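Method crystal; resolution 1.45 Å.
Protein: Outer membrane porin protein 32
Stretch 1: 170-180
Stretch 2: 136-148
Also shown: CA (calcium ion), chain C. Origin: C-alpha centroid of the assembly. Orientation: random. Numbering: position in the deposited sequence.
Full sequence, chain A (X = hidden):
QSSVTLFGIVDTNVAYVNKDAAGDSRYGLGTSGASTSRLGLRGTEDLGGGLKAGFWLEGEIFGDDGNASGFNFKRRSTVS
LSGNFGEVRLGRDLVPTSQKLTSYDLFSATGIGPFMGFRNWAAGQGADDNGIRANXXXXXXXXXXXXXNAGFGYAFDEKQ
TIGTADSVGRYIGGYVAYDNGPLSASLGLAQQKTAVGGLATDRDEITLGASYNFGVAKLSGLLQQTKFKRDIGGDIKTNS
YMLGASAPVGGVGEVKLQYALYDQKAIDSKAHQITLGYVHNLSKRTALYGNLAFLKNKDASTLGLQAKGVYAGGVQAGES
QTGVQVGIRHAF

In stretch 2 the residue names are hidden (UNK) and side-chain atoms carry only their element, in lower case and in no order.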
# COMPACT_ATOMS: atom_id res chain seq x y z
N ARG A 170 -24.29 -2.58 -7.88
CA ARG A 170 -24.55 -2.75 -9.29
C ARG A 170 -24.55 -1.39 -9.97
O ARG A 170 -25.09 -0.44 -9.44
CB ARG A 170 -25.88 -3.47 -9.52
CG ARG A 170 -26.12 -3.86 -10.96
CD ARG A 170 -27.47 -4.39 -11.23
NE ARG A 170 -27.65 -5.64 -10.54
CZ ARG A 170 -28.82 -6.25 -10.36
NH1 ARG A 170 -29.95 -5.68 -10.79
NH2 ARG A 170 -28.85 -7.44 -9.75
N TYR A 171 -23.96 -1.33 -11.15
CA TYR A 171 -23.99 -0.16 -12.04
C TYR A 171 -24.38 -0.60 -13.41
O TYR A 171 -23.86 -1.58 -13.93
CB TYR A 171 -22.61 0.52 -12.13
CG TYR A 171 -22.48 1.63 -13.14
CD1 TYR A 171 -22.10 1.34 -14.46
CD2 TYR A 171 -22.73 2.94 -12.81
CE1 TYR A 171 -21.99 2.34 -15.42
CE2 TYR A 171 -22.65 3.96 -13.78
CZ TYR A 171 -22.28 3.64 -15.09
OH TYR A 171 -22.11 4.62 -16.03
N ILE A 172 -25.29 0.15 -14.01
CA ILE A 172 -25.57 0.00 -15.45
C ILE A 172 -25.68 1.41 -16.01
O ILE A 172 -26.42 2.22 -15.48
CB ILE A 172 -26.86 -0.77 -15.71
CG1 ILE A 172 -27.12 -0.92 -17.21
CG2 ILE A 172 -28.01 -0.10 -15.10
CD1 ILE A 172 -26.07 -1.54 -17.91
N GLY A 173 -24.93 1.73 -17.04
CA GLY A 173 -24.96 3.10 -17.50
C GLY A 173 -24.12 3.31 -18.72
O GLY A 173 -23.40 2.44 -19.16
N GLY A 174 -24.26 4.49 -19.31
CA GLY A 174 -23.51 4.80 -20.49
C GLY A 174 -23.80 6.19 -20.97
O GLY A 174 -24.60 6.92 -20.37
N TYR A 175 -23.15 6.54 -22.06
CA TYR A 175 -23.34 7.84 -22.67
C TYR A 175 -23.25 7.75 -24.18
O TYR A 175 -22.66 6.85 -24.74
CB TYR A 175 -22.30 8.86 -22.17
CG TYR A 175 -20.89 8.57 -22.59
CD1 TYR A 175 -20.38 8.97 -23.84
CD2 TYR A 175 -20.04 7.90 -21.72
CE1 TYR A 175 -19.06 8.67 -24.21
CE2 TYR A 175 -18.77 7.62 -22.06
CZ TYR A 175 -18.27 7.96 -23.29
OH TYR A 175 -16.94 7.69 -23.53
N VAL A 176 -23.87 8.74 -24.81
CA VAL A 176 -23.63 9.07 -26.20
C VAL A 176 -23.10 10.51 -26.26
O VAL A 176 -23.45 11.36 -25.44
CB VAL A 176 -24.92 8.91 -27.05
CG1 VAL A 176 -25.32 7.46 -27.13
CG2 VAL A 176 -26.07 9.80 -26.57
N ALA A 177 -22.24 10.76 -27.23
CA ALA A 177 -21.57 12.03 -27.34
C ALA A 177 -21.16 12.36 -28.77
O ALA A 177 -21.14 11.48 -29.65
CB ALA A 177 -20.35 12.04 -26.48
N TYR A 178 -20.90 13.64 -28.95
CA TYR A 178 -20.32 14.19 -30.17
C TYR A 178 -19.10 15.01 -29.74
O TYR A 178 -19.23 15.93 -28.92
CB TYR A 178 -21.36 15.05 -30.91
CG TYR A 178 -20.78 15.63 -32.17
CD1 TYR A 178 -20.75 14.90 -33.34
CD2 TYR A 178 -20.21 16.88 -32.17
CE1 TYR A 178 -20.16 15.42 -34.51
CE2 TYR A 178 -19.60 17.40 -33.32
CZ TYR A 178 -19.60 16.68 -34.49
OH TYR A 178 -18.99 17.22 -35.61
N ASP A 179 -17.94 14.71 -30.32
CA ASP A 179 -16.69 15.40 -30.03
C ASP A 179 -15.94 15.56 -31.32
O ASP A 179 -15.52 14.56 -31.91
CB ASP A 179 -15.84 14.55 -29.08
CG ASP A 179 -16.38 14.57 -27.70
OD1 ASP A 179 -17.17 13.66 -27.37
OD2 ASP A 179 -16.09 15.49 -26.90
N ASN A 180 -15.76 16.80 -31.75
CA ASN A 180 -15.02 17.07 -32.98
C ASN A 180 -13.72 17.87 -32.81
O ASN A 180 -13.14 18.31 -33.81
CB ASN A 180 -15.97 17.72 -34.01
CG ASN A 180 -16.31 19.16 -33.69
OD1 ASN A 180 -15.79 19.74 -32.72
ND2 ASN A 180 -17.17 19.77 -34.52
N UNK A 136 -15.73 -4.05 -9.84
CA UNK A 136 -16.32 -5.17 -10.60
C UNK A 136 -16.91 -4.69 -11.91
O UNK A 136 -17.91 -5.25 -12.39
o UNK A 136 -15.84 -6.75 -8.21
c UNK A 136 -17.42 -5.83 -9.79
n UNK A 136 -17.74 -5.88 -7.34
c UNK A 136 -16.94 -6.21 -8.37
N UNK A 137 -16.24 -3.73 -12.53
CA UNK A 137 -16.72 -3.04 -13.73
C UNK A 137 -16.18 -3.62 -15.05
O UNK A 137 -14.99 -3.95 -15.18
c UNK A 137 -16.70 -0.65 -14.76
c UNK A 137 -18.22 -0.45 -14.86
c UNK A 137 -16.31 -1.56 -13.59
c UNK A 137 -16.01 0.67 -14.57
N UNK A 138 -17.07 -3.73 -16.03
CA UNK A 138 -16.71 -4.00 -17.42
C UNK A 138 -17.21 -2.83 -18.22
O UNK A 138 -18.40 -2.49 -18.10
c UNK A 138 -17.39 -5.27 -17.94
c UNK A 138 -16.91 -6.47 -17.15
c UNK A 138 -17.50 -7.84 -17.58
c UNK A 138 -17.03 -5.44 -19.41
N UNK A 139 -16.33 -2.23 -19.01
CA UNK A 139 -16.75 -1.12 -19.86
C UNK A 139 -16.34 -1.34 -21.29
O UNK A 139 -15.37 -2.06 -21.59
c UNK A 139 -16.18 0.19 -19.42
o UNK A 139 -16.56 0.53 -18.12
N UNK A 140 -17.12 -0.74 -22.17
CA UNK A 140 -16.87 -0.75 -23.61
C UNK A 140 -16.97 0.69 -24.10
O UNK A 140 -17.97 1.36 -23.88
o UNK A 140 -17.49 -0.82 -29.93
c UNK A 140 -18.89 -1.12 -26.58
c UNK A 140 -18.77 -0.88 -27.94
c UNK A 140 -17.86 -1.66 -24.34
c UNK A 140 -17.56 -1.04 -28.57
c UNK A 140 -17.78 -1.48 -25.84
c UNK A 140 -16.44 -1.41 -27.85
c UNK A 140 -16.56 -1.64 -26.51
N UNK A 141 -15.93 1.12 -24.79
CA UNK A 141 -15.84 2.44 -25.43
C UNK A 141 -15.69 2.27 -26.93
O UNK A 141 -14.81 1.55 -27.42
c UNK A 141 -14.33 2.78 -22.43
c UNK A 141 -14.86 3.59 -23.44
c UNK A 141 -15.57 4.73 -23.08
c UNK A 141 -15.74 5.08 -21.73
c UNK A 141 -14.54 3.09 -21.09
c UNK A 141 -15.22 4.24 -20.74
c UNK A 141 -14.67 3.26 -24.87
o UNK A 141 -15.41 4.57 -19.41
N UNK A 142 -16.60 2.89 -27.67
CA UNK A 142 -16.52 2.84 -29.13
C UNK A 142 -15.42 3.72 -29.65
O UNK A 142 -14.96 4.64 -28.96
c UNK A 142 -17.83 3.33 -29.80
o UNK A 142 -17.97 4.75 -29.63
c UNK A 142 -19.10 2.70 -29.20
N UNK A 143 -15.02 3.50 -30.89
CA UNK A 143 -14.23 4.52 -31.58
C UNK A 143 -15.08 5.81 -31.74
O UNK A 143 -16.31 5.86 -31.52
c UNK A 143 -15.34 2.37 -31.77
c UNK A 143 -14.20 2.41 -32.76
c UNK A 143 -13.94 3.88 -32.95
N UNK A 144 -14.39 6.87 -32.11
CA UNK A 144 -15.06 8.12 -32.52
C UNK A 144 -15.17 8.05 -34.05
O UNK A 144 -14.15 8.02 -34.74
c UNK A 144 -14.89 10.66 -32.47
c UNK A 144 -14.27 9.33 -32.06
o UNK A 144 -15.39 10.81 -33.60
n UNK A 144 -14.83 11.65 -31.58
N UNK A 145 -16.40 8.02 -34.56
CA UNK A 145 -16.68 8.02 -36.01
C UNK A 145 -17.43 9.28 -36.36
O UNK A 145 -18.59 9.49 -35.94
c UNK A 145 -17.22 4.49 -35.47
c UNK A 145 -15.61 5.24 -37.09
c UNK A 145 -16.56 3.26 -35.40
c UNK A 145 -17.51 6.81 -36.41
c UNK A 145 -16.76 5.49 -36.32
c UNK A 145 -15.41 3.02 -36.17
c UNK A 145 -14.93 4.01 -37.00
N UNK A 146 -16.77 10.16 -37.10
CA UNK A 146 -17.39 11.38 -37.54
C UNK A 146 -17.81 12.28 -36.40
O UNK A 146 -18.73 13.05 -36.56
N UNK A 147 -17.11 12.19 -35.26
CA UNK A 147 -17.43 12.92 -34.04
C UNK A 147 -18.23 12.13 -33.01
O UNK A 147 -18.15 12.39 -31.82
N UNK A 148 -19.01 11.16 -33.46
CA UNK A 148 -19.90 10.42 -32.58
C UNK A 148 -19.15 9.34 -31.84
O UNK A 148 -18.35 8.61 -32.42
c UNK A 148 -23.57 12.94 -34.92
c UNK A 148 -21.86 11.28 -35.25
c UNK A 148 -22.89 11.55 -33.11
c UNK A 148 -21.98 10.89 -33.92
c UNK A 148 -23.69 12.57 -33.61
c UNK A 148 -22.66 12.30 -35.75
c UNK A 148 -21.09 9.83 -33.36
CA CA C . -15.45 -8.92 -7.46
O HOH W 1 -18.92 15.86 -37.91
O HOH W 2 -15.09 -7.99 -5.21

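Position 136 has four side-chain atoms: two carbons, the second carrying one oxygen and one nitrogen. It does not reach stretch 1. Its oxygen lies 2.3 Å from the calcium ion CA, and an amide fits. This is Asn 136, with OD1 as the metal ligand.

Position 137 has four carbons, forked at the second. One tip lies 4.3 Å from Tyr 171 CD1. The late fork marks Leu 137. The contact is apolar.

Position 138 also has four carbons, but forked at the first, with one arm two carbons long. It touches nothing on stretch 1. This is Ile 138.

Position 139 has one carbon and then one oxygen, out of reach of stretch 1. This is Ser 139.

Position 140 has one carbon and then a six-carbon ring bearing one oxygen. It makes no contact with stretch 1. This is Tyr 140, whose OH is hydrogen-bonded elsewhere in the structure.

Position 141 repeats that pattern, a six-carbon ring with one oxygen. This ring reaches stretch 1: one of its carbons lies 3.3 Å from Tyr 175 OH. This is Tyr 141. The two rings meet at their edges, with Tyr 175 CE2 4.0 Å from Tyr 141 CE2.

Position 142 has one carbon carrying one oxygen and one carbon. It does not touch stretch 1. This is Thr 142. Its OG1 donates to the backbone O of position 143 at 2.7 Å.

Position 143 has three carbons that close a ring onto its backbone N. This is Pro 143, clear of stretch 1.

Position 144 has two carbons, the second carrying one oxygen and one nitrogen. The nitrogen lies 3.0 Å from Asp 179 O. An amide NH2 can donate there, so this is Asn 144. Its OD1 accepts a weak hydrogen bond from the backbone N of position 147 at 2.8 Å.

Position 145 has one carbon and a six-carbon ring without oxygen. It is out of reach of stretch 1. This is Phe 145.

Position 146 has no side-chain atoms and a positive phi. It is Gly 146. Water 1 links its O (3.1 Å) to Tyr 178 OH (2.7 Å).

Position 147 also has no side-chain atoms. An ideal CB here would sit 2.3 Å from Tyr 178 CE1, a clash. This is Gly 147.

Position 148 has one carbon and a plain six-carbon ring. One ring carbon lies 3.8 Å from Tyr 178 CD1. This is Phe 148. The edge of Tyr 178 points toward its face, with centroids 5.1 Å apart.

The contact is strongest at the end of stretch 1. A type I' turn from Phe 145 to Phe 148 brings Gly 147 close to the strand. Asp 179 N donates to Gly 147 O at 2.8 Å, while Asn 144 ND2 donates to Asp 179 O. Tyr 178 and Phe 148 form an antiparallel, non-hydrogen-bonded pair, and their rings pack on the same face. Farther back, Tyr 175 and Tyr 171 add side-chain contacts with Tyr 141 and Leu 137.

Stretch 2 (136-148) NLISYYTPNFGGF
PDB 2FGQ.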